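Local structure of phosphate transporter (Thermotoga maritima MSB8, 6L85) at residues I149-F154 with F324-S329; S26-A30 with Q243-S247; I179-F184 with F209-F214. The protein probably imports phosphate across the membrane in a sodium-dependent manner, as its relatives among the human SLC20 solute carriers do. All blocks are in the same frame, centred on the assembly; numbering follows the deposited sequence.

Contacts 1 and 2 meet at one sodium ion, with their centres about 13 Å apart. Contact 2 supplies Thr29, Gln243 and Ser247, and contact 1 brings Asp327, whose OD2 lies 2.2 Å from the sodium; the site thus draws on helices 2-32, 231-258 and 320-339. Helix 129-162 packs on helix 320-339 in contact 1 through residues other than Asp327. Contact 3 lies about 17 Å from each of the others, centre to centre, and binds no sodium. It still adjoins both: Leu181 and Ala182 pack on Phe328, while Ile179 touches Phe324 and Leu245. Phe209, Val212 and Thr213 of contact 3 also pack on the second subunit.

Contact 1 (I149-F154 with F324-S329); sequences ISFVMF and FTVDFS. With NA (sodium ion), chain S.
Met153 reaches from helix 129-162 into a hole formed by Phe324, Thr325, Phe328 and Ser329 on helix 320-339. With CG anti to the backbone N (chi1 173°) and the chain extended beyond it, this long, unbranched side chain can carry its last two atoms deep between the helices. Its SD lies 3.4 Å from CD1 of Phe328 in an oblique Met-aromatic contact, and its CE comes within 3.6 Å of CE2 of Phe324. The methionine crosses both phenylalanine side chains at about a right angle. Replaced by an alanine, this position would probably leave a gap beside the Phe324 and Phe328 rings, and Phe328 would lose its sulfur partner.

Thr325 slides past Met153 in the opposite direction, its CG2 3.8 Å from Met153 CG. The same methyl touches Ser150 O at 3.4 Å, while OG1 turns back to bond Ser321 O and also lies in the plane of the Phe154 ring, at its edge. A beta-branched threonine suits this place because it offers a methyl to the neighbouring helix and keeps its hydroxyl for its own.

Ser329 is small enough to let the backbones close to 5.4 Å between its CA and that of Ser150. Its OG donates to Thr325 O at 2.8 Å, reaching that oxygen from the opposite face to Ser329 N, and lies 3.5 Å from CG2 of Ile149. Ser150 OG is bonded elsewhere, to Ala353 O. No hydrogen bond joins the two segments: this is a single knob, Met153, set in a hole of a membrane helix, the two segments inclined at 133°, behind the sodium-binding helix 320-339.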
ATOM      1  N   ILE B 149     -21.325 -16.455  -4.251  1.00 50.10           N
ATOM      2  CA  ILE B 149     -20.499 -16.020  -3.128  1.00 43.34           C
ATOM      3  C   ILE B 149     -21.273 -15.034  -2.270  1.00 40.15           C
ATOM      4  O   ILE B 149     -21.258 -15.113  -1.044  1.00 43.24           O
ATOM      5  CB  ILE B 149     -19.176 -15.414  -3.639  1.00 47.94           C
ATOM      6  CG1 ILE B 149     -18.352 -16.448  -4.412  1.00 49.65           C
ATOM      7  CG2 ILE B 149     -18.372 -14.860  -2.509  1.00 42.34           C
ATOM      8  CD1 ILE B 149     -17.052 -15.862  -4.989  1.00 48.26           C
ATOM      9  N   SER B 150     -21.921 -14.063  -2.912  1.00 39.42           N
ATOM     10  CA  SER B 150     -22.838 -13.139  -2.263  1.00 43.46           C
ATOM     11  C   SER B 150     -23.814 -13.863  -1.331  1.00 49.98           C
ATOM     12  O   SER B 150     -23.919 -13.555  -0.133  1.00 38.17           O
ATOM     13  CB  SER B 150     -23.598 -12.419  -3.383  1.00 45.85           C
ATOM     14  OG  SER B 150     -24.039 -11.145  -3.017  1.00 54.04           O
ATOM     15  N   PHE B 151     -24.553 -14.824  -1.893  1.00 48.80           N
ATOM     16  CA  PHE B 151     -25.581 -15.539  -1.144  1.00 49.03           C
ATOM     17  C   PHE B 151     -24.973 -16.253   0.062  1.00 47.88           C
ATOM     18  O   PHE B 151     -25.424 -16.082   1.208  1.00 50.65           O
ATOM     19  CB  PHE B 151     -26.282 -16.518  -2.097  1.00 52.05           C
ATOM     20  CG  PHE B 151     -27.322 -17.388  -1.452  1.00 49.89           C
ATOM     21  CD1 PHE B 151     -28.613 -16.924  -1.256  1.00 52.70           C
ATOM     22  CD2 PHE B 151     -27.012 -18.680  -1.060  1.00 51.69           C
ATOM     23  CE1 PHE B 151     -29.579 -17.733  -0.668  1.00 56.70           C
ATOM     24  CE2 PHE B 151     -27.971 -19.495  -0.475  1.00 59.69           C
ATOM     25  CZ  PHE B 151     -29.257 -19.020  -0.275  1.00 53.23           C
ATOM     26  N   VAL B 152     -23.908 -17.016  -0.174  1.00 45.40           N
ATOM     27  CA  VAL B 152     -23.287 -17.772   0.911  1.00 49.48           C
ATOM     28  C   VAL B 152     -22.744 -16.831   1.975  1.00 51.88           C
ATOM     29  O   VAL B 152     -22.871 -17.090   3.178  1.00 56.59           O
ATOM     30  CB  VAL B 152     -22.193 -18.699   0.352  1.00 50.03           C
ATOM     31  CG1 VAL B 152     -21.494 -19.456   1.481  1.00 51.07           C
ATOM     32  CG2 VAL B 152     -22.803 -19.662  -0.660  1.00 47.20           C
ATOM     33  N   MET B 153     -22.162 -15.705   1.558  1.00 49.72           N
ATOM     34  CA  MET B 153     -21.556 -14.801   2.521  1.00 49.06           C
ATOM     35  C   MET B 153     -22.615 -14.098   3.361  1.00 45.98           C
ATOM     36  O   MET B 153     -22.427 -13.902   4.566  1.00 44.93           O
ATOM     37  CB  MET B 153     -20.674 -13.785   1.802  1.00 46.13           C
ATOM     38  CG  MET B 153     -20.141 -12.714   2.725  1.00 44.08           C
ATOM     39  SD  MET B 153     -18.863 -11.717   1.942  1.00 43.17           S
ATOM     40  CE  MET B 153     -18.610 -10.515   3.246  1.00 39.94           C
ATOM     41  N   PHE B 154     -23.732 -13.694   2.749  1.00 46.09           N
ATOM     42  CA  PHE B 154     -24.784 -13.079   3.548  1.00 48.57           C
ATOM     43  C   PHE B 154     -25.347 -14.070   4.561  1.00 49.03           C
ATOM     44  O   PHE B 154     -25.653 -13.697   5.706  1.00 48.17           O
ATOM     45  CB  PHE B 154     -25.901 -12.537   2.670  1.00 47.23           C
ATOM     46  CG  PHE B 154     -26.742 -11.529   3.381  1.00 55.82           C
ATOM     47  CD1 PHE B 154     -26.175 -10.320   3.814  1.00 53.10           C
ATOM     48  CD2 PHE B 154     -28.076 -11.795   3.682  1.00 50.98           C
ATOM     49  CE1 PHE B 154     -26.944  -9.381   4.518  1.00 54.89           C
ATOM     50  CE2 PHE B 154     -28.850 -10.869   4.368  1.00 53.91           C
ATOM     51  CZ  PHE B 154     -28.284  -9.659   4.791  1.00 57.46           C
ATOM     52  N   PHE B 324     -21.703  -4.229   1.981  1.00 45.48           N
ATOM     53  CA  PHE B 324     -20.477  -4.899   2.404  1.00 42.22           C
ATOM     54  C   PHE B 324     -20.307  -6.251   1.712  1.00 45.40           C
ATOM     55  O   PHE B 324     -19.235  -6.551   1.159  1.00 39.43           O
ATOM     56  CB  PHE B 324     -20.518  -5.071   3.927  1.00 39.95           C
ATOM     57  CG  PHE B 324     -19.281  -5.703   4.525  1.00 41.89           C
ATOM     58  CD1 PHE B 324     -18.212  -4.913   4.932  1.00 37.07           C
ATOM     59  CD2 PHE B 324     -19.211  -7.082   4.730  1.00 40.77           C
ATOM     60  CE1 PHE B 324     -17.078  -5.482   5.511  1.00 36.75           C
ATOM     61  CE2 PHE B 324     -18.092  -7.653   5.309  1.00 40.96           C
ATOM     62  CZ  PHE B 324     -17.017  -6.847   5.699  1.00 41.07           C
ATOM     63  N   THR B 325     -21.358  -7.091   1.756  1.00 40.49           N
ATOM     64  CA  THR B 325     -21.299  -8.433   1.165  1.00 41.32           C
ATOM     65  C   THR B 325     -21.151  -8.384  -0.360  1.00 41.52           C
ATOM     66  O   THR B 325     -20.388  -9.160  -0.944  1.00 37.83           O
ATOM     67  CB  THR B 325     -22.558  -9.216   1.576  1.00 42.90           C
ATOM     68  OG1 THR B 325     -22.531  -9.430   2.994  1.00 46.09           O
ATOM     69  CG2 THR B 325     -22.647 -10.586   0.877  1.00 39.36           C
ATOM     70  N   VAL B 326     -21.877  -7.478  -1.013  1.00 40.47           N
ATOM     71  CA  VAL B 326     -21.831  -7.347  -2.467  1.00 42.26           C
ATOM     72  C   VAL B 326     -20.430  -6.963  -2.917  1.00 43.11           C
ATOM     73  O   VAL B 326     -19.879  -7.529  -3.871  1.00 41.70           O
ATOM     74  CB  VAL B 326     -22.868  -6.305  -2.933  1.00 46.53           C
ATOM     75  CG1 VAL B 326     -22.562  -5.794  -4.360  1.00 41.65           C
ATOM     76  CG2 VAL B 326     -24.272  -6.877  -2.837  1.00 46.13           C
ATOM     77  N   ASP B 327     -19.842  -5.979  -2.237  1.00 42.70           N
ATOM     78  CA  ASP B 327     -18.492  -5.551  -2.573  1.00 42.67           C
ATOM     79  C   ASP B 327     -17.481  -6.658  -2.346  1.00 40.02           C
ATOM     80  O   ASP B 327     -16.637  -6.927  -3.212  1.00 36.97           O
ATOM     81  CB  ASP B 327     -18.100  -4.339  -1.738  1.00 39.90           C
ATOM     82  CG  ASP B 327     -18.863  -3.096  -2.114  1.00 45.09           C
ATOM     83  OD1 ASP B 327     -19.418  -3.036  -3.235  1.00 56.39           O
ATOM     84  OD2 ASP B 327     -18.885  -2.159  -1.282  1.00 52.00           O
ATOM     85  N   PHE B 328     -17.512  -7.283  -1.161  1.00 39.72           N
ATOM     86  CA  PHE B 328     -16.558  -8.351  -0.896  1.00 41.42           C
ATOM     87  C   PHE B 328     -16.625  -9.422  -1.977  1.00 43.73           C
ATOM     88  O   PHE B 328     -15.589  -9.839  -2.521  1.00 37.34           O
ATOM     89  CB  PHE B 328     -16.803  -8.974   0.479  1.00 38.47           C
ATOM     90  CG  PHE B 328     -15.750  -9.987   0.862  1.00 41.75           C
ATOM     91  CD1 PHE B 328     -15.822 -11.296   0.402  1.00 40.42           C
ATOM     92  CD2 PHE B 328     -14.650  -9.606   1.621  1.00 41.40           C
ATOM     93  CE1 PHE B 328     -14.829 -12.226   0.733  1.00 45.80           C
ATOM     94  CE2 PHE B 328     -13.672 -10.514   1.962  1.00 37.89           C
ATOM     95  CZ  PHE B 328     -13.756 -11.829   1.512  1.00 44.95           C
ATOM     96  N   SER B 329     -17.844  -9.877  -2.309  1.00 38.02           N
ATOM     97  CA  SER B 329     -17.982 -10.966  -3.274  1.00 37.64           C
ATOM     98  C   SER B 329     -17.543 -10.536  -4.663  1.00 37.77           C
ATOM     99  O   SER B 329     -16.929 -11.322  -5.395  1.00 38.08           O
ATOM    100  CB  SER B 329     -19.431 -11.460  -3.310  1.00 38.68           C
ATOM    101  OG  SER B 329     -19.869 -11.753  -1.991  1.00 44.75           O
TER
HETATM  102 NA    NA S 504     -19.088  -0.234  -0.214  1.00 51.35          NA

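Contact 2 (S26-A30 with Q243-S247); sequences SMATA and QILTS. With NA (sodium ion), chain S.
A sodium site lies between helix 2-32, through Thr29, and helix 231-258, through Gln243 and Ser247; the two helices run almost antiparallel here. Thr29 OG1 binds the ion at 2.6 Å and Ser247 OG at 2.4 Å. Gln243 binds twice, through its backbone O at 2.4 Å and through OE1, also 2.4 Å from the sodium. This chelation depends on the folded side chain: CG lies between the backbone N and the carbonyl carbon (chi1 80°), and a further bend at chi2 brings OE1 back to the ion. NE2 bonds Asn320 OD1, which should keep OE1 turned to the metal. Asp327 adds the fifth protein oxygen and a negative charge that probably helps to balance the cation.

Ser247 has a second task. Its OG donates to Ser26 O at 2.6 Å, a fairly straight approach with a C=O...donor angle of 154°. Helix 2-32 is kinked here, with the N of Thr29 and Ala30 lacking bonds to the preceding turn, and the Ser247 hydroxyl takes the place of Ala30 N as donor to Ser26 O. A small hydroxyl residue suits a place where one oxygen must meet both metal and carbonyl. Beside it, Met27 SD rests 3.7 Å from Ser247 CB, while Ala30 is slight enough to sit near the ion. Hard, uncharged oxygens, one carboxylate and a kinked helix make up a sodium site of the kind found in sodium-coupled transporters.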
ATOM      1  N   SER B  26     -17.645   0.015  -7.951  1.00 38.69           N
ATOM      2  CA  SER B  26     -17.024  -0.117  -6.642  1.00 42.02           C
ATOM      3  C   SER B  26     -17.599   0.835  -5.607  1.00 36.64           C
ATOM      4  O   SER B  26     -17.710   0.451  -4.440  1.00 37.53           O
ATOM      5  CB  SER B  26     -15.508   0.103  -6.733  1.00 39.59           C
ATOM      6  OG  SER B  26     -15.197   1.418  -7.136  1.00 38.59           O
ATOM      7  N   MET B  27     -17.999   2.048  -6.003  1.00 33.84           N
ATOM      8  CA  MET B  27     -18.351   3.067  -5.019  1.00 41.03           C
ATOM      9  C   MET B  27     -19.852   3.308  -4.847  1.00 43.31           C
ATOM     10  O   MET B  27     -20.221   4.009  -3.902  1.00 42.22           O
ATOM     11  CB  MET B  27     -17.670   4.406  -5.363  1.00 40.99           C
ATOM     12  CG  MET B  27     -16.139   4.377  -5.198  1.00 40.54           C
ATOM     13  SD  MET B  27     -15.599   4.038  -3.489  1.00 49.67           S
ATOM     14  CE  MET B  27     -13.834   3.903  -3.718  1.00 45.61           C
ATOM     15  N   ALA B  28     -20.730   2.760  -5.704  1.00 44.53           N
ATOM     16  CA  ALA B  28     -22.151   3.064  -5.571  1.00 45.45           C
ATOM     17  C   ALA B  28     -22.730   2.529  -4.264  1.00 44.87           C
ATOM     18  O   ALA B  28     -23.621   3.152  -3.697  1.00 45.76           O
ATOM     19  CB  ALA B  28     -22.933   2.510  -6.765  1.00 48.08           C
ATOM     20  N   THR B  29     -22.252   1.386  -3.772  1.00 41.62           N
ATOM     21  CA  THR B  29     -22.721   0.898  -2.477  1.00 43.81           C
ATOM     22  C   THR B  29     -22.439   1.917  -1.372  1.00 47.73           C
ATOM     23  O   THR B  29     -23.336   2.269  -0.597  1.00 45.26           O
ATOM     24  CB  THR B  29     -22.069  -0.449  -2.144  1.00 43.15           C
ATOM     25  OG1 THR B  29     -20.654  -0.351  -2.326  1.00 48.22           O
ATOM     26  CG2 THR B  29     -22.607  -1.567  -3.062  1.00 45.22           C
ATOM     27  N   ALA B  30     -21.193   2.407  -1.296  1.00 42.63           N
ATOM     28  CA  ALA B  30     -20.795   3.339  -0.243  1.00 48.02           C
ATOM     29  C   ALA B  30     -21.476   4.691  -0.412  1.00 43.85           C
ATOM     30  O   ALA B  30     -21.861   5.321   0.575  1.00 43.17           O
ATOM     31  CB  ALA B  30     -19.264   3.516  -0.229  1.00 41.70           C
ATOM     32  N   GLN B 243     -17.970  -0.913   4.929  1.00 40.45           N
ATOM     33  CA  GLN B 243     -18.216  -1.045   3.502  1.00 43.96           C
ATOM     34  C   GLN B 243     -17.489   0.029   2.699  1.00 41.10           C
ATOM     35  O   GLN B 243     -17.369  -0.095   1.481  1.00 40.75           O
ATOM     36  CB  GLN B 243     -19.730  -1.073   3.218  1.00 40.90           C
ATOM     37  CG  GLN B 243     -20.442   0.255   3.194  1.00 44.64           C
ATOM     38  CD  GLN B 243     -21.507   0.285   2.109  1.00 53.19           C
ATOM     39  OE1 GLN B 243     -21.185   0.310   0.919  1.00 58.73           O
ATOM     40  NE2 GLN B 243     -22.777   0.267   2.505  1.00 51.87           N
ATOM     41  N   ILE B 244     -16.894   1.018   3.357  1.00 43.66           N
ATOM     42  CA  ILE B 244     -15.938   1.876   2.668  1.00 40.50           C
ATOM     43  C   ILE B 244     -14.684   1.079   2.313  1.00 40.30           C
ATOM     44  O   ILE B 244     -14.157   1.166   1.191  1.00 43.10           O
ATOM     45  CB  ILE B 244     -15.609   3.104   3.539  1.00 40.71           C
ATOM     46  CG1 ILE B 244     -16.894   3.860   3.855  1.00 41.94           C
ATOM     47  CG2 ILE B 244     -14.581   4.037   2.836  1.00 40.47           C
ATOM     48  CD1 ILE B 244     -16.714   4.992   4.865  1.00 46.30           C
ATOM     49  N   LEU B 245     -14.183   0.297   3.271  1.00 37.34           N
ATOM     50  CA  LEU B 245     -13.020  -0.539   3.013  1.00 41.74           C
ATOM     51  C   LEU B 245     -13.323  -1.516   1.891  1.00 43.10           C
ATOM     52  O   LEU B 245     -12.511  -1.729   0.976  1.00 34.79           O
ATOM     53  CB  LEU B 245     -12.632  -1.298   4.287  1.00 40.50           C
ATOM     54  CG  LEU B 245     -12.137  -0.459   5.476  1.00 48.33           C
ATOM     55  CD1 LEU B 245     -11.687  -1.366   6.620  1.00 49.64           C
ATOM     56  CD2 LEU B 245     -11.004   0.460   5.050  1.00 53.60           C
ATOM     57  N   THR B 246     -14.501  -2.121   1.958  1.00 37.05           N
ATOM     58  CA  THR B 246     -14.855  -3.113   0.954  1.00 39.32           C
ATOM     59  C   THR B 246     -15.063  -2.460  -0.425  1.00 36.96           C
ATOM     60  O   THR B 246     -14.768  -3.072  -1.464  1.00 37.71           O
ATOM     61  CB  THR B 246     -16.059  -3.905   1.499  1.00 42.20           C
ATOM     62  OG1 THR B 246     -16.066  -5.208   0.933  1.00 55.93           O
ATOM     63  CG2 THR B 246     -17.374  -3.201   1.249  1.00 40.34           C
ATOM     64  N   SER B 247     -15.455  -1.179  -0.460  1.00 36.07           N
ATOM     65  CA  SER B 247     -15.483  -0.468  -1.736  1.00 40.14           C
ATOM     66  C   SER B 247     -14.072  -0.263  -2.291  1.00 42.79           C
ATOM     67  O   SER B 247     -13.855  -0.345  -3.513  1.00 40.04           O
ATOM     68  CB  SER B 247     -16.186   0.877  -1.570  1.00 41.38           C
ATOM     69  OG  SER B 247     -17.571   0.750  -1.815  1.00 47.75           O
TER
HETATM   70 NA    NA S 504     -19.088  -0.234  -0.214  1.00 51.35          NA

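Contact 3 (I179-F184 with F209-F214); sequences ISLAIF and FSLVTF
Ser180 and Ser210 sit where the two helices come closest, their CA atoms 4.6 Å apart. Each hydroxyl is beside its own backbone N and leans toward the other helix's carbonyl: Ser210 OG lies 3.0 Å from Ser180 O, and Ser180 OG is 3.2 Å from Ser210 O. Each may bond across the interface, but the proton of Ser180 can also go to Pro176 O, and that of Ser210 to Gly206 O, so neither cross-helix bond is settled. Serine fits here because it is barely larger than alanine and can satisfy its hydroxyl within its own helix. Ser180 OG also lies at the edge of the Phe214 ring, near its plane.

On one flank, Ile183 points toward helix 199-224; with CG1 beside the backbone N (chi1 -85°), the other branch, CG2, falls anti to that nitrogen and comes 3.6 Å from CB of Phe209. The two side chains cross at about a right angle. Ile183 meets Thr213 at a slant, through CG2 and CG1 against OG1. That hydroxyl donates to Phe209 O at 2.6 Å from above the carbonyl plane, 35° out of it, leaving the threonine methyl to face Ile179. There CG2 of Thr213 meets CG2 of Ile179 at 3.8 Å, the side chains again roughly perpendicular.

The Phe209 ring turns away from residues 179-184, packs on Ile187 and meets Phe50 of the second subunit edge-to-face. Helices 167-194 and 199-224, consecutive in the chain and running at 152° to each other, thus form an antiparallel hairpin brought close by small serines, as is common among membrane helices.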
ATOM      1  N   ILE B 179     -12.410  -8.329   6.465  1.00 42.98           N
ATOM      2  CA  ILE B 179     -11.374  -7.383   6.031  1.00 41.85           C
ATOM      3  C   ILE B 179     -10.021  -8.089   5.928  1.00 40.36           C
ATOM      4  O   ILE B 179      -9.277  -7.911   4.946  1.00 40.52           O
ATOM      5  CB  ILE B 179     -11.307  -6.178   6.984  1.00 42.48           C
ATOM      6  CG1 ILE B 179     -12.677  -5.523   7.100  1.00 42.89           C
ATOM      7  CG2 ILE B 179     -10.314  -5.134   6.482  1.00 36.14           C
ATOM      8  CD1 ILE B 179     -13.161  -4.996   5.792  1.00 44.03           C
ATOM      9  N   SER B 180      -9.708  -8.935   6.917  1.00 38.49           N
ATOM     10  CA  SER B 180      -8.469  -9.706   6.926  1.00 40.08           C
ATOM     11  C   SER B 180      -8.411 -10.721   5.797  1.00 42.19           C
ATOM     12  O   SER B 180      -7.340 -10.971   5.234  1.00 43.27           O
ATOM     13  CB  SER B 180      -8.317 -10.421   8.266  1.00 39.83           C
ATOM     14  OG  SER B 180      -8.231  -9.449   9.278  1.00 46.22           O
ATOM     15  N   LEU B 181      -9.535 -11.357   5.483  1.00 41.97           N
ATOM     16  CA  LEU B 181      -9.562 -12.260   4.335  1.00 40.80           C
ATOM     17  C   LEU B 181      -9.262 -11.509   3.036  1.00 38.53           C
ATOM     18  O   LEU B 181      -8.546 -12.010   2.155  1.00 37.92           O
ATOM     19  CB  LEU B 181     -10.926 -12.940   4.269  1.00 41.71           C
ATOM     20  CG  LEU B 181     -11.076 -14.166   3.399  1.00 45.59           C
ATOM     21  CD1 LEU B 181     -10.036 -15.200   3.823  1.00 48.97           C
ATOM     22  CD2 LEU B 181     -12.501 -14.707   3.543  1.00 47.80           C
ATOM     23  N   ALA B 182      -9.835 -10.318   2.886  1.00 33.57           N
ATOM     24  CA  ALA B 182      -9.585  -9.514   1.692  1.00 37.90           C
ATOM     25  C   ALA B 182      -8.093  -9.186   1.549  1.00 40.93           C
ATOM     26  O   ALA B 182      -7.498  -9.351   0.469  1.00 41.21           O
ATOM     27  CB  ALA B 182     -10.416  -8.231   1.766  1.00 34.39           C
ATOM     28  N   ILE B 183      -7.480  -8.725   2.645  1.00 36.38           N
ATOM     29  CA  ILE B 183      -6.052  -8.405   2.661  1.00 37.86           C
ATOM     30  C   ILE B 183      -5.207  -9.645   2.372  1.00 37.87           C
ATOM     31  O   ILE B 183      -4.233  -9.588   1.602  1.00 35.26           O
ATOM     32  CB  ILE B 183      -5.702  -7.763   4.019  1.00 39.79           C
ATOM     33  CG1 ILE B 183      -5.994  -6.271   3.962  1.00 44.77           C
ATOM     34  CG2 ILE B 183      -4.266  -7.997   4.375  1.00 42.34           C
ATOM     35  CD1 ILE B 183      -5.008  -5.545   3.054  1.00 49.35           C
ATOM     36  N   PHE B 184      -5.553 -10.786   2.988  1.00 38.87           N
ATOM     37  CA  PHE B 184      -4.831 -12.024   2.702  1.00 40.65           C
ATOM     38  C   PHE B 184      -4.868 -12.343   1.217  1.00 39.38           C
ATOM     39  O   PHE B 184      -3.856 -12.747   0.632  1.00 42.12           O
ATOM     40  CB  PHE B 184      -5.409 -13.212   3.480  1.00 40.85           C
ATOM     41  CG  PHE B 184      -4.879 -14.546   2.997  1.00 45.46           C
ATOM     42  CD1 PHE B 184      -3.717 -15.070   3.525  1.00 45.21           C
ATOM     43  CD2 PHE B 184      -5.521 -15.252   1.991  1.00 44.05           C
ATOM     44  CE1 PHE B 184      -3.212 -16.277   3.081  1.00 45.93           C
ATOM     45  CE2 PHE B 184      -5.011 -16.448   1.533  1.00 51.01           C
ATOM     46  CZ  PHE B 184      -3.855 -16.965   2.085  1.00 48.73           C
ATOM     47  N   PHE B 209      -0.019 -10.223   7.164  1.00 34.10           N
ATOM     48  CA  PHE B 209      -0.833  -9.040   6.890  1.00 36.91           C
ATOM     49  C   PHE B 209      -2.249  -9.202   7.439  1.00 38.17           C
ATOM     50  O   PHE B 209      -2.841  -8.240   7.954  1.00 34.71           O
ATOM     51  CB  PHE B 209      -0.872  -8.774   5.387  1.00 37.64           C
ATOM     52  CG  PHE B 209       0.250  -7.904   4.896  1.00 40.31           C
ATOM     53  CD1 PHE B 209       1.509  -8.435   4.659  1.00 38.95           C
ATOM     54  CD2 PHE B 209       0.051  -6.557   4.686  1.00 40.23           C
ATOM     55  CE1 PHE B 209       2.549  -7.631   4.212  1.00 39.36           C
ATOM     56  CE2 PHE B 209       1.089  -5.750   4.242  1.00 44.49           C
ATOM     57  CZ  PHE B 209       2.334  -6.290   4.003  1.00 38.87           C
ATOM     58  N   SER B 210      -2.802 -10.426   7.344  1.00 39.69           N
ATOM     59  CA  SER B 210      -4.133 -10.703   7.891  1.00 40.14           C
ATOM     60  C   SER B 210      -4.166 -10.493   9.391  1.00 37.89           C
ATOM     61  O   SER B 210      -5.131  -9.950   9.930  1.00 40.72           O
ATOM     62  CB  SER B 210      -4.546 -12.146   7.594  1.00 40.58           C
ATOM     63  OG  SER B 210      -4.782 -12.294   6.224  1.00 51.14           O
ATOM     64  N   LEU B 211      -3.153 -11.009  10.087  1.00 37.82           N
ATOM     65  CA  LEU B 211      -3.108 -10.911  11.543  1.00 38.45           C
ATOM     66  C   LEU B 211      -3.094  -9.460  11.994  1.00 42.55           C
ATOM     67  O   LEU B 211      -3.873  -9.061  12.879  1.00 39.58           O
ATOM     68  CB  LEU B 211      -1.883 -11.660  12.070  1.00 41.04           C
ATOM     69  CG  LEU B 211      -2.122 -13.148  11.836  1.00 46.69           C
ATOM     70  CD1 LEU B 211      -0.892 -13.979  12.164  1.00 46.65           C
ATOM     71  CD2 LEU B 211      -3.326 -13.569  12.688  1.00 42.60           C
ATOM     72  N   VAL B 212      -2.221  -8.642  11.378  1.00 40.64           N
ATOM     73  CA  VAL B 212      -2.161  -7.223  11.752  1.00 38.08           C
ATOM     74  C   VAL B 212      -3.486  -6.530  11.444  1.00 37.84           C
ATOM     75  O   VAL B 212      -4.007  -5.740  12.250  1.00 36.50           O
ATOM     76  CB  VAL B 212      -0.996  -6.520  11.034  1.00 43.27           C
ATOM     77  CG1 VAL B 212      -0.957  -5.049  11.442  1.00 38.14           C
ATOM     78  CG2 VAL B 212       0.321  -7.226  11.347  1.00 38.88           C
ATOM     79  N   THR B 213      -4.029  -6.797  10.250  1.00 40.45           N
ATOM     80  CA  THR B 213      -5.302  -6.215   9.838  1.00 40.96           C
ATOM     81  C   THR B 213      -6.413  -6.577  10.816  1.00 39.06           C
ATOM     82  O   THR B 213      -7.185  -5.712  11.244  1.00 38.62           O
ATOM     83  CB  THR B 213      -5.633  -6.704   8.423  1.00 42.56           C
ATOM     84  OG1 THR B 213      -4.568  -6.331   7.530  1.00 41.79           O
ATOM     85  CG2 THR B 213      -6.975  -6.130   7.914  1.00 41.68           C
ATOM     86  N   PHE B 214      -6.500  -7.857  11.190  1.00 39.40           N
ATOM     87  CA  PHE B 214      -7.548  -8.295  12.106  1.00 45.40           C
ATOM     88  C   PHE B 214      -7.436  -7.561  13.424  1.00 44.02           C
ATOM     89  O   PHE B 214      -8.447  -7.113  13.976  1.00 39.46           O
ATOM     90  CB  PHE B 214      -7.482  -9.814  12.334  1.00 44.60           C
ATOM     91  CG  PHE B 214      -8.645 -10.359  13.156  1.00 46.91           C
ATOM     92  CD1 PHE B 214      -8.690 -10.183  14.540  1.00 45.10           C
ATOM     93  CD2 PHE B 214      -9.696 -11.027  12.539  1.00 48.26           C
ATOM     94  CE1 PHE B 214      -9.770 -10.660  15.296  1.00 50.28           C
ATOM     95  CE2 PHE B 214     -10.782 -11.509  13.284  1.00 51.82           C
ATOM     96  CZ  PHE B 214     -10.820 -11.325  14.665  1.00 47.20           C
TER